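Local coordinates for Ras-associated and pleckstrin homology domains-containing protein 1 (Homo sapiens, PDB 4GN1) that mediates localised membrane signals, is implicated in regulating lamellipodial dynamics and recruits EVL and VASP to the leading edge, seen here as its Ras-associating and pleckstrin homology domains, at residues E59-D64 and R88-A93; S48-V53 and I84-I89; N100-K105 and V118-C123. All blocks are in the same frame, centred on the assembly; numbering follows the deposited sequence.

Contact 1: E59-D64 and R88-A93; sequences ERIFED and RIEKYA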
ATOM      1  N   GLU A  59       7.317   4.668   2.527  1.00 21.20           N
ATOM      2  CA  GLU A  59       7.472   3.256   2.836  1.00 20.60           C
ATOM      3  C   GLU A  59       6.257   2.456   2.421  1.00 19.58           C
ATOM      4  O   GLU A  59       5.159   2.999   2.362  1.00 19.95           O
ATOM      5  CB  GLU A  59       7.710   3.076   4.334  1.00 21.85           C
ATOM      6  CG  GLU A  59       6.490   3.421   5.164  1.00 24.06           C
ATOM      7  CD  GLU A  59       6.627   3.062   6.633  1.00 25.96           C
ATOM      8  OE1 GLU A  59       7.773   3.134   7.175  1.00 26.30           O
ATOM      9  OE2 GLU A  59       5.559   2.735   7.235  1.00 26.79           O
ATOM     10  N   ARG A  60       6.435   1.168   2.132  1.00 17.77           N
ATOM     11  CA  ARG A  60       5.278   0.317   1.916  1.00 16.59           C
ATOM     12  C   ARG A  60       5.440  -1.031   2.573  1.00 15.41           C
ATOM     13  O   ARG A  60       6.566  -1.534   2.749  1.00 15.36           O
ATOM     14  CB  ARG A  60       4.958   0.159   0.419  1.00 16.92           C
ATOM     15  CG  ARG A  60       5.981  -0.577  -0.442  1.00 16.99           C
ATOM     16  CD  ARG A  60       5.466  -0.791  -1.890  1.00 17.24           C
ATOM     17  NE  ARG A  60       6.270  -1.782  -2.609  1.00 16.25           N
ATOM     18  CZ  ARG A  60       5.866  -3.034  -2.875  1.00 16.64           C
ATOM     19  NH1 ARG A  60       4.658  -3.465  -2.513  1.00 16.01           N
ATOM     20  NH2 ARG A  60       6.675  -3.871  -3.516  1.00 16.42           N
ATOM     21  N   ILE A  61       4.311  -1.606   2.953  1.00 14.71           N
ATOM     22  CA  ILE A  61       4.271  -2.981   3.387  1.00 14.01           C
ATOM     23  C   ILE A  61       4.150  -3.834   2.131  1.00 13.51           C
ATOM     24  O   ILE A  61       3.219  -3.665   1.358  1.00 13.37           O
ATOM     25  CB  ILE A  61       3.075  -3.226   4.314  1.00 14.41           C
ATOM     26  CG1 ILE A  61       3.125  -2.275   5.502  1.00 14.68           C
ATOM     27  CG2 ILE A  61       3.000  -4.695   4.758  1.00 14.20           C
ATOM     28  CD1 ILE A  61       1.759  -1.893   6.035  1.00 15.57           C
ATOM     29  N   PHE A  62       5.123  -4.711   1.904  1.00 13.11           N
ATOM     30  CA  PHE A  62       5.075  -5.651   0.787  1.00 12.85           C
ATOM     31  C   PHE A  62       3.838  -6.492   0.930  1.00 13.25           C
ATOM     32  O   PHE A  62       3.436  -6.779   2.057  1.00 12.87           O
ATOM     33  CB  PHE A  62       6.253  -6.616   0.854  1.00 12.65           C
ATOM     34  CG  PHE A  62       7.561  -6.008   0.492  1.00 12.57           C
ATOM     35  CD1 PHE A  62       7.817  -5.606  -0.802  1.00 12.80           C
ATOM     36  CD2 PHE A  62       8.543  -5.849   1.445  1.00 12.64           C
ATOM     37  CE1 PHE A  62       9.031  -5.055  -1.146  1.00 12.74           C
ATOM     38  CE2 PHE A  62       9.770  -5.306   1.105  1.00 12.84           C
ATOM     39  CZ  PHE A  62      10.014  -4.918  -0.194  1.00 13.03           C
ATOM     40  N   GLU A  63       3.239  -6.895  -0.193  1.00 13.71           N
ATOM     41  CA  GLU A  63       2.253  -7.964  -0.129  1.00 14.74           C
ATOM     42  C   GLU A  63       2.998  -9.303  -0.046  1.00 14.88           C
ATOM     43  O   GLU A  63       4.091  -9.488  -0.623  1.00 14.08           O
ATOM     44  CB  GLU A  63       1.277  -7.939  -1.316  1.00 15.37           C
ATOM     45  CG  GLU A  63       0.724  -6.554  -1.682  1.00 15.37           C
ATOM     46  CD  GLU A  63      -0.058  -5.861  -0.563  1.00 16.05           C
ATOM     47  OE1 GLU A  63      -0.092  -4.599  -0.598  1.00 16.14           O
ATOM     48  OE2 GLU A  63      -0.669  -6.539   0.319  1.00 15.96           O
ATOM     49  N   ASP A  64       2.391 -10.231   0.680  1.00 15.41           N
ATOM     50  CA  ASP A  64       3.049 -11.477   1.069  1.00 15.84           C
ATOM     51  C   ASP A  64       3.363 -12.433  -0.063  1.00 16.11           C
ATOM     52  O   ASP A  64       4.230 -13.309   0.059  1.00 16.66           O
ATOM     53  CB  ASP A  64       2.216 -12.157   2.143  1.00 16.41           C
ATOM     54  CG  ASP A  64       2.303 -11.426   3.455  1.00 16.44           C
ATOM     55  OD1 ASP A  64       3.276 -10.642   3.613  1.00 15.18           O
ATOM     56  OD2 ASP A  64       1.402 -11.622   4.307  1.00 17.78           O
ATOM     57  N   ARG A  88       2.317  -4.670  11.517  1.00 24.50           N
ATOM     58  CA  ARG A  88       1.544  -3.561  10.954  1.00 25.61           C
ATOM     59  C   ARG A  88       0.070  -3.951  10.896  1.00 27.57           C
ATOM     60  O   ARG A  88      -0.302  -4.899  10.206  1.00 29.74           O
ATOM     61  CB  ARG A  88       2.090  -3.166   9.576  1.00 23.29           C
ATOM     62  CG  ARG A  88       3.536  -2.647   9.594  1.00 22.62           C
ATOM     63  CD  ARG A  88       3.683  -1.299  10.289  1.00 22.17           C
ATOM     64  NE  ARG A  88       2.968  -0.264   9.546  1.00 22.06           N
ATOM     65  CZ  ARG A  88       3.533   0.650   8.765  1.00 21.45           C
ATOM     66  NH1 ARG A  88       4.850   0.714   8.648  1.00 20.68           N
ATOM     67  NH2 ARG A  88       2.766   1.533   8.140  1.00 21.63           N
ATOM     68  N   ILE A  89      -0.780  -3.256  11.637  1.00 30.41           N
ATOM     69  CA  ILE A  89      -2.226  -3.589  11.561  1.00 31.30           C
ATOM     70  C   ILE A  89      -2.817  -3.219  10.210  1.00 30.71           C
ATOM     71  O   ILE A  89      -3.702  -3.917   9.726  1.00 31.66           O
ATOM     72  CB  ILE A  89      -3.071  -3.038  12.740  1.00 32.61           C
ATOM     73  CG1 ILE A  89      -3.160  -1.505  12.720  1.00 32.92           C
ATOM     74  CG2 ILE A  89      -2.529  -3.595  14.062  1.00 33.36           C
ATOM     75  CD1 ILE A  89      -3.953  -0.903  13.866  1.00 34.61           C
ATOM     76  N   GLU A  90      -2.284  -2.167   9.587  1.00 29.46           N
ATOM     77  CA  GLU A  90      -2.725  -1.755   8.262  1.00 29.76           C
ATOM     78  C   GLU A  90      -2.800  -2.908   7.250  1.00 30.33           C
ATOM     79  O   GLU A  90      -3.617  -2.846   6.330  1.00 30.68           O
ATOM     80  CB  GLU A  90      -1.813  -0.678   7.658  1.00 29.72           C
ATOM     81  CG  GLU A  90      -1.780   0.656   8.360  1.00 31.01           C
ATOM     82  CD  GLU A  90      -0.471   0.908   9.087  1.00 31.95           C
ATOM     83  OE1 GLU A  90      -0.157   2.089   9.322  1.00 34.81           O
ATOM     84  OE2 GLU A  90       0.248  -0.052   9.423  1.00 31.10           O
ATOM     85  N   LYS A  91      -1.953  -3.939   7.389  1.00 29.41           N
ATOM     86  CA  LYS A  91      -1.842  -4.953   6.313  1.00 27.31           C
ATOM     87  C   LYS A  91      -3.141  -5.724   6.082  1.00 25.63           C
ATOM     88  O   LYS A  91      -3.577  -5.876   4.949  1.00 25.08           O
ATOM     89  CB  LYS A  91      -0.647  -5.924   6.513  1.00 27.11           C
ATOM     90  CG  LYS A  91      -0.500  -6.924   5.357  1.00 28.10           C
ATOM     91  CD  LYS A  91       0.772  -7.789   5.405  1.00 30.33           C
ATOM     92  CE  LYS A  91       0.784  -8.796   6.571  1.00 28.63           C
ATOM     93  NZ  LYS A  91       1.987  -9.674   6.563  1.00 25.86           N
ATOM     94  N   TYR A  92      -3.745  -6.221   7.150  1.00 25.08           N
ATOM     95  CA  TYR A  92      -4.995  -6.955   6.990  1.00 26.30           C
ATOM     96  C   TYR A  92      -6.213  -6.301   7.641  1.00 26.92           C
ATOM     97  O   TYR A  92      -7.228  -6.964   7.867  1.00 28.27           O
ATOM     98  CB  TYR A  92      -4.836  -8.417   7.426  1.00 25.80           C
ATOM     99  CG  TYR A  92      -3.916  -9.168   6.496  1.00 25.80           C
ATOM    100  CD1 TYR A  92      -4.164  -9.203   5.106  1.00 25.25           C
ATOM    101  CD2 TYR A  92      -2.784  -9.817   6.980  1.00 24.72           C
ATOM    102  CE1 TYR A  92      -3.315  -9.872   4.245  1.00 24.21           C
ATOM    103  CE2 TYR A  92      -1.938 -10.491   6.129  1.00 24.22           C
ATOM    104  CZ  TYR A  92      -2.207 -10.517   4.767  1.00 24.24           C
ATOM    105  OH  TYR A  92      -1.342 -11.172   3.937  1.00 24.05           O
ATOM    106  N   ALA A  93      -6.115  -5.006   7.936  1.00 27.04           N
ATOM    107  CA  ALA A  93      -7.230  -4.284   8.558  1.00 28.76           C
ATOM    108  C   ALA A  93      -8.473  -4.540   7.701  1.00 30.42           C
ATOM    109  O   ALA A  93      -9.438  -5.153   8.152  1.00 31.46           O
ATOM    110  CB  ALA A  93      -6.935  -2.793   8.675  1.00 27.57           C
TER
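E59 and R88 reach toward each other tip to tip and form a salt bridge. R88 NH1 donates to E59 OE2 at 2.6 Å, and the bond is nearly straight at 164°. OE2 lies in the guanidinium plane, but the donor comes from above the carboxylate plane. The planes of the two groups are 39° apart. R88 NH2 adds a weak bond to the same oxygen. E59, extended beyond CG, carries its carboxylate out to the folded R88 chain. R88 also pairs with E90 in its own segment. Its NE donates to E90 OE2 at 2.7 Å, and this OE2 again lies in the guanidinium plane. The guanidinium thus bridges two acidic residues, which probably offsets the repulsion between them and holds the group in its rotation.

I61 fills the middle. Its CD1 lies over one face of the guanidinium, offset toward the rim, and packs on R88 CB at 3.8 Å. CG2, anti to the backbone N, meets K91 CD at 3.9 Å.

The far end is polar again. K91 NZ forms a salt bridge with D64 OD2, on its syn side, at 3.0 Å. Y92 OH donates to the same oxygen at 2.8 Å, from above the carboxylate plane. The two donors should favour a charged aspartate. K91 CG is anti to the backbone N (chi1 -177°) and lies over the centre of the Y92 ring. K91 NZ also bonds W47 O, and D64 OD2 has a further salt bridge to R29.

Strand 58-61 of the Ras-associating domain thus meets the loop that follows strand 83-87. S48 of strand 47-53 touches I61, R88 and K91. Helix 28-39 borders D64, helix 242-251 packs on Y92, and strand 184-188 lies beside R88 and E90.

Contact 2: S48-V53 and I84-I89; sequences SLVETV and IFMERI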
ATOM      1  N   SER A  48       4.905  -8.024   9.438  1.00 19.22           N
ATOM      2  CA  SER A  48       5.009  -7.471   8.112  1.00 17.90           C
ATOM      3  C   SER A  48       6.450  -7.178   7.750  1.00 16.57           C
ATOM      4  O   SER A  48       7.302  -6.975   8.611  1.00 16.41           O
ATOM      5  CB  SER A  48       4.200  -6.173   8.043  1.00 18.91           C
ATOM      6  OG  SER A  48       2.817  -6.408   8.313  1.00 20.84           O
ATOM      7  N   LEU A  49       6.712  -7.148   6.462  1.00 15.49           N
ATOM      8  CA  LEU A  49       7.989  -6.707   5.979  1.00 15.30           C
ATOM      9  C   LEU A  49       7.713  -5.418   5.242  1.00 15.79           C
ATOM     10  O   LEU A  49       6.839  -5.340   4.348  1.00 15.43           O
ATOM     11  CB  LEU A  49       8.632  -7.743   5.067  1.00 14.45           C
ATOM     12  CG  LEU A  49      10.139  -7.602   4.842  1.00 14.57           C
ATOM     13  CD1 LEU A  49      10.988  -7.844   6.099  1.00 14.61           C
ATOM     14  CD2 LEU A  49      10.562  -8.552   3.733  1.00 14.02           C
ATOM     15  N   VAL A  50       8.451  -4.400   5.650  1.00 16.33           N
ATOM     16  CA  VAL A  50       8.238  -3.050   5.194  1.00 16.60           C
ATOM     17  C   VAL A  50       9.534  -2.584   4.535  1.00 17.14           C
ATOM     18  O   VAL A  50      10.625  -2.832   5.075  1.00 16.65           O
ATOM     19  CB  VAL A  50       7.924  -2.166   6.420  1.00 17.33           C
ATOM     20  CG1 VAL A  50       7.765  -0.707   6.025  1.00 17.42           C
ATOM     21  CG2 VAL A  50       6.700  -2.690   7.173  1.00 16.79           C
ATOM     22  N   GLU A  51       9.430  -1.929   3.373  1.00 17.88           N
ATOM     23  CA  GLU A  51      10.612  -1.278   2.768  1.00 18.68           C
ATOM     24  C   GLU A  51      10.480   0.229   2.860  1.00 19.46           C
ATOM     25  O   GLU A  51       9.366   0.755   2.732  1.00 19.74           O
ATOM     26  CB  GLU A  51      10.870  -1.735   1.310  1.00 19.32           C
ATOM     27  CG  GLU A  51       9.893  -1.232   0.248  1.00 19.98           C
ATOM     28  CD  GLU A  51      10.205  -1.730  -1.159  1.00 20.21           C
ATOM     29  OE1 GLU A  51       9.281  -1.795  -1.981  1.00 21.39           O
ATOM     30  OE2 GLU A  51      11.358  -2.075  -1.464  1.00 21.50           O
ATOM     31  N   THR A  52      11.586   0.917   3.135  1.00 19.19           N
ATOM     32  CA  THR A  52      11.596   2.355   2.971  1.00 20.47           C
ATOM     33  C   THR A  52      12.274   2.664   1.640  1.00 20.93           C
ATOM     34  O   THR A  52      13.192   1.934   1.232  1.00 21.44           O
ATOM     35  CB  THR A  52      12.330   3.119   4.111  1.00 21.71           C
ATOM     36  OG1 THR A  52      13.743   2.845   4.057  1.00 22.49           O
ATOM     37  CG2 THR A  52      11.738   2.805   5.504  1.00 20.34           C
ATOM     38  N   VAL A  53      11.794   3.698   0.945  1.00 21.14           N
ATOM     39  CA  VAL A  53      12.524   4.259  -0.188  1.00 21.81           C
ATOM     40  C   VAL A  53      13.165   5.527   0.330  1.00 23.50           C
ATOM     41  O   VAL A  53      12.500   6.530   0.591  1.00 23.73           O
ATOM     42  CB  VAL A  53      11.647   4.499  -1.427  1.00 22.01           C
ATOM     43  CG1 VAL A  53      12.492   5.062  -2.555  1.00 22.48           C
ATOM     44  CG2 VAL A  53      11.016   3.186  -1.885  1.00 20.55           C
ATOM     45  N   ILE A  84      12.270  -3.555   7.035  1.00 17.90           N
ATOM     46  CA  ILE A  84      11.845  -3.497   8.411  1.00 18.44           C
ATOM     47  C   ILE A  84      10.817  -4.583   8.720  1.00 17.95           C
ATOM     48  O   ILE A  84       9.778  -4.695   8.055  1.00 17.29           O
ATOM     49  CB  ILE A  84      11.267  -2.112   8.791  1.00 18.88           C
ATOM     50  CG1 ILE A  84      12.150  -0.986   8.255  1.00 19.69           C
ATOM     51  CG2 ILE A  84      11.125  -2.000  10.304  1.00 19.74           C
ATOM     52  CD1 ILE A  84      11.750   0.414   8.692  1.00 20.77           C
ATOM     53  N   PHE A  85      11.110  -5.346   9.770  1.00 18.18           N
ATOM     54  CA  PHE A  85      10.243  -6.396  10.247  1.00 17.66           C
ATOM     55  C   PHE A  85       9.525  -5.896  11.484  1.00 18.63           C
ATOM     56  O   PHE A  85      10.145  -5.713  12.514  1.00 19.50           O
ATOM     57  CB  PHE A  85      11.084  -7.623  10.562  1.00 17.28           C
ATOM     58  CG  PHE A  85      10.331  -8.724  11.225  1.00 17.03           C
ATOM     59  CD1 PHE A  85       9.366  -9.442  10.529  1.00 16.53           C
ATOM     60  CD2 PHE A  85      10.597  -9.056  12.526  1.00 17.52           C
ATOM     61  CE1 PHE A  85       8.679 -10.477  11.139  1.00 16.89           C
ATOM     62  CE2 PHE A  85       9.917 -10.090  13.145  1.00 18.05           C
ATOM     63  CZ  PHE A  85       8.960 -10.802  12.455  1.00 17.64           C
ATOM     64  N   MET A  86       8.227  -5.644  11.356  1.00 19.56           N
ATOM     65  CA  MET A  86       7.378  -5.113  12.443  1.00 21.62           C
ATOM     66  C   MET A  86       5.918  -5.503  12.227  1.00 21.39           C
ATOM     67  O   MET A  86       5.510  -5.805  11.120  1.00 20.93           O
ATOM     68  CB  MET A  86       7.461  -3.581  12.521  1.00 22.98           C
ATOM     69  CG  MET A  86       7.147  -2.869  11.207  1.00 23.93           C
ATOM     70  SD  MET A  86       7.483  -1.085  11.233  1.00 28.83           S
ATOM     71  CE  MET A  86       6.761  -0.662  12.830  1.00 25.20           C
ATOM     72  N   GLU A  87       5.138  -5.490  13.292  1.00 22.66           N
ATOM     73  CA  GLU A  87       3.714  -5.690  13.194  1.00 23.72           C
ATOM     74  C   GLU A  87       3.094  -4.467  12.567  1.00 23.84           C
ATOM     75  O   GLU A  87       3.324  -3.342  13.017  1.00 23.50           O
ATOM     76  CB  GLU A  87       3.134  -5.835  14.586  1.00 25.56           C
ATOM     77  CG  GLU A  87       3.086  -7.248  15.101  1.00 26.84           C
ATOM     78  CD  GLU A  87       2.983  -7.245  16.599  1.00 29.85           C
ATOM     79  OE1 GLU A  87       2.017  -7.825  17.116  1.00 29.72           O
ATOM     80  OE2 GLU A  87       3.868  -6.625  17.252  1.00 32.20           O
ATOM     81  N   ARG A  88       2.317  -4.670  11.517  1.00 24.50           N
ATOM     82  CA  ARG A  88       1.544  -3.561  10.954  1.00 25.61           C
ATOM     83  C   ARG A  88       0.070  -3.951  10.896  1.00 27.57           C
ATOM     84  O   ARG A  88      -0.302  -4.899  10.206  1.00 29.74           O
ATOM     85  CB  ARG A  88       2.090  -3.166   9.576  1.00 23.29           C
ATOM     86  CG  ARG A  88       3.536  -2.647   9.594  1.00 22.62           C
ATOM     87  CD  ARG A  88       3.683  -1.299  10.289  1.00 22.17           C
ATOM     88  NE  ARG A  88       2.968  -0.264   9.546  1.00 22.06           N
ATOM     89  CZ  ARG A  88       3.533   0.650   8.765  1.00 21.45           C
ATOM     90  NH1 ARG A  88       4.850   0.714   8.648  1.00 20.68           N
ATOM     91  NH2 ARG A  88       2.766   1.533   8.140  1.00 21.63           N
ATOM     92  N   ILE A  89      -0.780  -3.256  11.637  1.00 30.41           N
ATOM     93  CA  ILE A  89      -2.226  -3.589  11.561  1.00 31.30           C
ATOM     94  C   ILE A  89      -2.817  -3.219  10.210  1.00 30.71           C
ATOM     95  O   ILE A  89      -3.702  -3.917   9.726  1.00 31.66           O
ATOM     96  CB  ILE A  89      -3.071  -3.038  12.740  1.00 32.61           C
ATOM     97  CG1 ILE A  89      -3.160  -1.505  12.720  1.00 32.92           C
ATOM     98  CG2 ILE A  89      -2.529  -3.595  14.062  1.00 33.36           C
ATOM     99  CD1 ILE A  89      -3.953  -0.903  13.866  1.00 34.61           C
TER
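V50 and I84 face each other as an antiparallel hydrogen-bonded pair, with V50 CB and I84 CB 4.1 Å apart. V50 N donates to I84 O at 2.8 Å, and I84 N returns a bond of 2.7 Å to V50 O. S48 and M86 form the second such pair. Between them L49 and F85 make a non-hydrogen-bonded pair, with CA-H...O contacts from F85 CA to S48 O and from L49 CA to I84 O.

S48, V50, I84 and M86 lie on one face of the sheet. V50 CG2 is anti to the carbonyl carbon and touches M86 CG at 4.1 Å. It also meets R88 CG at 4.0 Å, and the V50 and R88 side chains cross at about a right angle. R88 CB packs on S48 OG at 3.6 Å. That hydroxyl is hydrogen-bonded to D46 O. Farther along, T52 CG2 meets I84 CD1 at 4.0 Å.

L49 and F85 turn to the other face, where L49 CD1 comes within 4.5 Å of F85 CB. Helix 28-39 covers this face through V28, L32 and L35. The F85 ring also stacks on W47.

A mixed sheet with a helix against one face fits the ubiquitin-like fold of Ras-associating domains. Here strand 83-87 runs between strands 5-11 and 47-53, as expected for that fold.

Contact 3: N100-K105 and V118-C123; sequences NYLLGK and VLLEEC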
ATOM      1  N   ASN A 100     -15.960  -1.803   6.716  1.00 36.33           N
ATOM      2  CA  ASN A 100     -15.403  -0.460   6.789  1.00 36.65           C
ATOM      3  C   ASN A 100     -14.682   0.028   5.547  1.00 35.99           C
ATOM      4  O   ASN A 100     -14.283   1.186   5.486  1.00 36.20           O
ATOM      5  CB  ASN A 100     -14.544  -0.323   8.021  1.00 35.75           C
ATOM      6  CG  ASN A 100     -15.373  -0.350   9.270  1.00 37.18           C
ATOM      7  OD1 ASN A 100     -16.460   0.225   9.309  1.00 38.98           O
ATOM      8  ND2 ASN A 100     -14.887  -1.035  10.292  1.00 37.19           N
ATOM      9  N   TYR A 101     -14.562  -0.829   4.543  1.00 35.83           N
ATOM     10  CA  TYR A 101     -13.864  -0.439   3.326  1.00 36.40           C
ATOM     11  C   TYR A 101     -14.677  -0.708   2.092  1.00 38.28           C
ATOM     12  O   TYR A 101     -14.654   0.114   1.160  1.00 39.54           O
ATOM     13  CB  TYR A 101     -12.508  -1.142   3.220  1.00 34.81           C
ATOM     14  CG  TYR A 101     -11.634  -0.864   4.418  1.00 34.36           C
ATOM     15  CD1 TYR A 101     -11.808  -1.581   5.606  1.00 34.11           C
ATOM     16  CD2 TYR A 101     -10.641   0.121   4.368  1.00 33.39           C
ATOM     17  CE1 TYR A 101     -11.018  -1.328   6.710  1.00 34.17           C
ATOM     18  CE2 TYR A 101      -9.850   0.385   5.470  1.00 33.26           C
ATOM     19  CZ  TYR A 101     -10.038  -0.351   6.634  1.00 33.62           C
ATOM     20  OH  TYR A 101      -9.265  -0.108   7.743  1.00 33.36           O
ATOM     21  N   LEU A 102     -15.396  -1.842   2.094  1.00 39.29           N
ATOM     22  CA  LEU A 102     -16.117  -2.348   0.906  1.00 40.33           C
ATOM     23  C   LEU A 102     -17.560  -1.842   0.806  1.00 44.23           C
ATOM     24  O   LEU A 102     -18.232  -2.021  -0.218  1.00 46.09           O
ATOM     25  CB  LEU A 102     -16.075  -3.869   0.867  1.00 38.69           C
ATOM     26  CG  LEU A 102     -14.706  -4.526   1.072  1.00 36.64           C
ATOM     27  CD1 LEU A 102     -14.858  -6.040   1.130  1.00 36.57           C
ATOM     28  CD2 LEU A 102     -13.697  -4.123   0.001  1.00 35.09           C
ATOM     29  N   LEU A 103     -18.046  -1.252   1.897  1.00 46.29           N
ATOM     30  CA  LEU A 103     -19.178  -0.341   1.855  1.00 49.56           C
ATOM     31  C   LEU A 103     -18.545   0.878   2.465  1.00 53.97           C
ATOM     32  O   LEU A 103     -17.752   0.771   3.436  1.00 51.97           O
ATOM     33  CB  LEU A 103     -20.325  -0.796   2.743  1.00 47.40           C
ATOM     34  CG  LEU A 103     -20.336  -2.262   3.139  1.00 45.42           C
ATOM     35  CD1 LEU A 103     -20.948  -2.413   4.518  1.00 44.60           C
ATOM     36  CD2 LEU A 103     -21.042  -3.112   2.092  1.00 45.85           C
ATOM     37  N   GLY A 104     -18.866   2.033   1.899  1.00 58.75           N
ATOM     38  CA  GLY A 104     -18.239   3.268   2.327  1.00 61.63           C
ATOM     39  C   GLY A 104     -19.076   4.396   1.809  1.00 67.76           C
ATOM     40  O   GLY A 104     -19.089   4.631   0.604  1.00 68.68           O
ATOM     41  N   LYS A 105     -19.810   5.080   2.689  1.00 73.26           N
ATOM     42  CA  LYS A 105     -19.863   4.805   4.142  1.00 75.38           C
ATOM     43  C   LYS A 105     -18.549   4.933   4.892  1.00 73.85           C
ATOM     44  O   LYS A 105     -18.001   3.949   5.433  1.00 73.39           O
ATOM     45  CB  LYS A 105     -20.603   3.492   4.476  1.00 75.31           C
ATOM     46  CG  LYS A 105     -21.970   3.716   5.108  1.00 80.44           C
ATOM     47  CD  LYS A 105     -22.838   4.728   4.348  1.00 82.57           C
ATOM     48  CE  LYS A 105     -23.393   4.155   3.040  1.00 83.31           C
ATOM     49  NZ  LYS A 105     -24.235   2.939   3.281  1.00 84.15           N
ATOM     50  N   VAL A 118     -19.003 -13.598   4.105  1.00 37.99           N
ATOM     51  CA  VAL A 118     -19.843 -13.460   2.928  1.00 38.63           C
ATOM     52  C   VAL A 118     -19.417 -12.244   2.100  1.00 37.63           C
ATOM     53  O   VAL A 118     -19.265 -12.326   0.878  1.00 37.20           O
ATOM     54  CB  VAL A 118     -21.357 -13.377   3.289  1.00 40.39           C
ATOM     55  CG1 VAL A 118     -22.189 -12.906   2.100  1.00 41.19           C
ATOM     56  CG2 VAL A 118     -21.871 -14.715   3.800  1.00 41.60           C
ATOM     57  N   LEU A 119     -19.217 -11.117   2.769  1.00 37.24           N
ATOM     58  CA  LEU A 119     -18.894  -9.879   2.087  1.00 37.04           C
ATOM     59  C   LEU A 119     -17.573  -9.942   1.288  1.00 35.43           C
ATOM     60  O   LEU A 119     -17.462  -9.334   0.219  1.00 34.95           O
ATOM     61  CB  LEU A 119     -18.872  -8.742   3.105  1.00 37.95           C
ATOM     62  CG  LEU A 119     -18.578  -7.312   2.650  1.00 38.49           C
ATOM     63  CD1 LEU A 119     -19.700  -6.824   1.729  1.00 40.52           C
ATOM     64  CD2 LEU A 119     -18.418  -6.404   3.861  1.00 38.18           C
ATOM     65  N   LEU A 120     -16.577 -10.674   1.800  1.00 34.35           N
ATOM     66  CA  LEU A 120     -15.285 -10.787   1.101  1.00 33.27           C
ATOM     67  C   LEU A 120     -15.420 -11.761  -0.054  1.00 34.64           C
ATOM     68  O   LEU A 120     -14.836 -11.554  -1.119  1.00 35.24           O
ATOM     69  CB  LEU A 120     -14.144 -11.226   2.039  1.00 31.36           C
ATOM     70  CG  LEU A 120     -13.905 -10.385   3.297  1.00 30.15           C
ATOM     71  CD1 LEU A 120     -13.139 -11.170   4.338  1.00 28.89           C
ATOM     72  CD2 LEU A 120     -13.217  -9.073   2.955  1.00 29.31           C
ATOM     73  N   GLU A 121     -16.192 -12.820   0.155  1.00 36.39           N
ATOM     74  CA  GLU A 121     -16.500 -13.741  -0.931  1.00 38.01           C
ATOM     75  C   GLU A 121     -17.140 -13.001  -2.100  1.00 38.56           C
ATOM     76  O   GLU A 121     -16.656 -13.107  -3.226  1.00 39.21           O
ATOM     77  CB  GLU A 121     -17.371 -14.885  -0.444  1.00 40.06           C
ATOM     78  CG  GLU A 121     -16.540 -15.974   0.192  1.00 40.95           C
ATOM     79  CD  GLU A 121     -17.332 -16.849   1.124  1.00 43.21           C
ATOM     80  OE1 GLU A 121     -18.575 -16.781   1.086  1.00 46.01           O
ATOM     81  OE2 GLU A 121     -16.708 -17.605   1.898  1.00 44.13           O
ATOM     82  N   GLU A 122     -18.191 -12.231  -1.825  1.00 38.37           N
ATOM     83  CA  GLU A 122     -18.866 -11.432  -2.846  1.00 39.00           C
ATOM     84  C   GLU A 122     -17.924 -10.498  -3.621  1.00 37.54           C
ATOM     85  O   GLU A 122     -18.069 -10.342  -4.831  1.00 38.34           O
ATOM     86  CB  GLU A 122     -20.025 -10.616  -2.238  1.00 39.96           C
ATOM     87  CG  GLU A 122     -21.235 -11.436  -1.780  1.00 41.96           C
ATOM     88  CD  GLU A 122     -22.393 -10.588  -1.236  1.00 43.57           C
ATOM     89  OE1 GLU A 122     -22.170  -9.417  -0.849  1.00 42.62           O
ATOM     90  OE2 GLU A 122     -23.542 -11.100  -1.180  1.00 45.61           O
ATOM     91  N   CYS A 123     -16.962  -9.882  -2.940  1.00 35.75           N
ATOM     92  CA  CYS A 123     -16.072  -8.883  -3.551  0.50 34.96           C
ATOM     93  C   CYS A 123     -14.917  -9.523  -4.307  1.00 33.69           C
ATOM     94  O   CYS A 123     -14.547  -9.087  -5.396  1.00 33.63           O
ATOM     95  CB  CYS A 123     -15.535  -7.922  -2.478  0.50 34.25           C
ATOM     96  SG  CYS A 123     -13.921  -7.124  -2.779  0.50 33.13           S
TER
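L102 packs its methyl groups against one side of helix 113-124. The contact is a loop-on-helix apolar packing in the region between the strands of the Ras-associating and pleckstrin homology domains. No hydrogen bond joins the two segments.

L102 CD1 does most of the touching. It meets L120 CD2 at 3.9 Å, and the two side chains cross at about a right angle. The same methyl lies 4.2 Å from L119 CG and also comes close to C123 CB. L119 has CG anti to the backbone N (chi1 -179°), and this puts the branch point where L102 CD1 meets it. L119 and C123 are one turn apart and L120 follows L119, so one methyl touches two turns. L103 is exposed and makes a smaller contact, with L119 alone.

Around these leucines, L94 of helix 93-96 and I237 of helix 225-240 touch L102, F95 and P98 border L120, and P98 and M111 lie against L119. The residue preceding L102, Y101, makes a cation-pi contact with R226, whose NH2 also bonds N100 O, while N100 OD1 accepts from A109 N. These contacts tie the 100-105 loop to helix 225-240 and to the chain leading into helix 113-124.

At the edge of the cluster, the L103 and L119 side chains cross obliquely, and L103 CD2 meets L119 CD1 at 4.0 Å.

How the contacts relate
From the N terminus, contact 2 opens first, on strand 47-53. Contact 1 opens next, on strand 58-61. Contact 2 then closes on strand 83-87, and contact 1 closes just after it, with R88 and I89 shared. Their spans therefore cross rather than nest. They also touch directly: R60 NE forms a salt bridge to E51 OE1. Together they join three neighbouring strands of the Ras-associating domain. Contact 3 opens only after both have closed. It ties the loop after helix 93-96 back to helix 113-124. Its centre is about 19 Å from that of contact 1, but A93 packs on Y101 between them. Contact 2 does not touch contact 3.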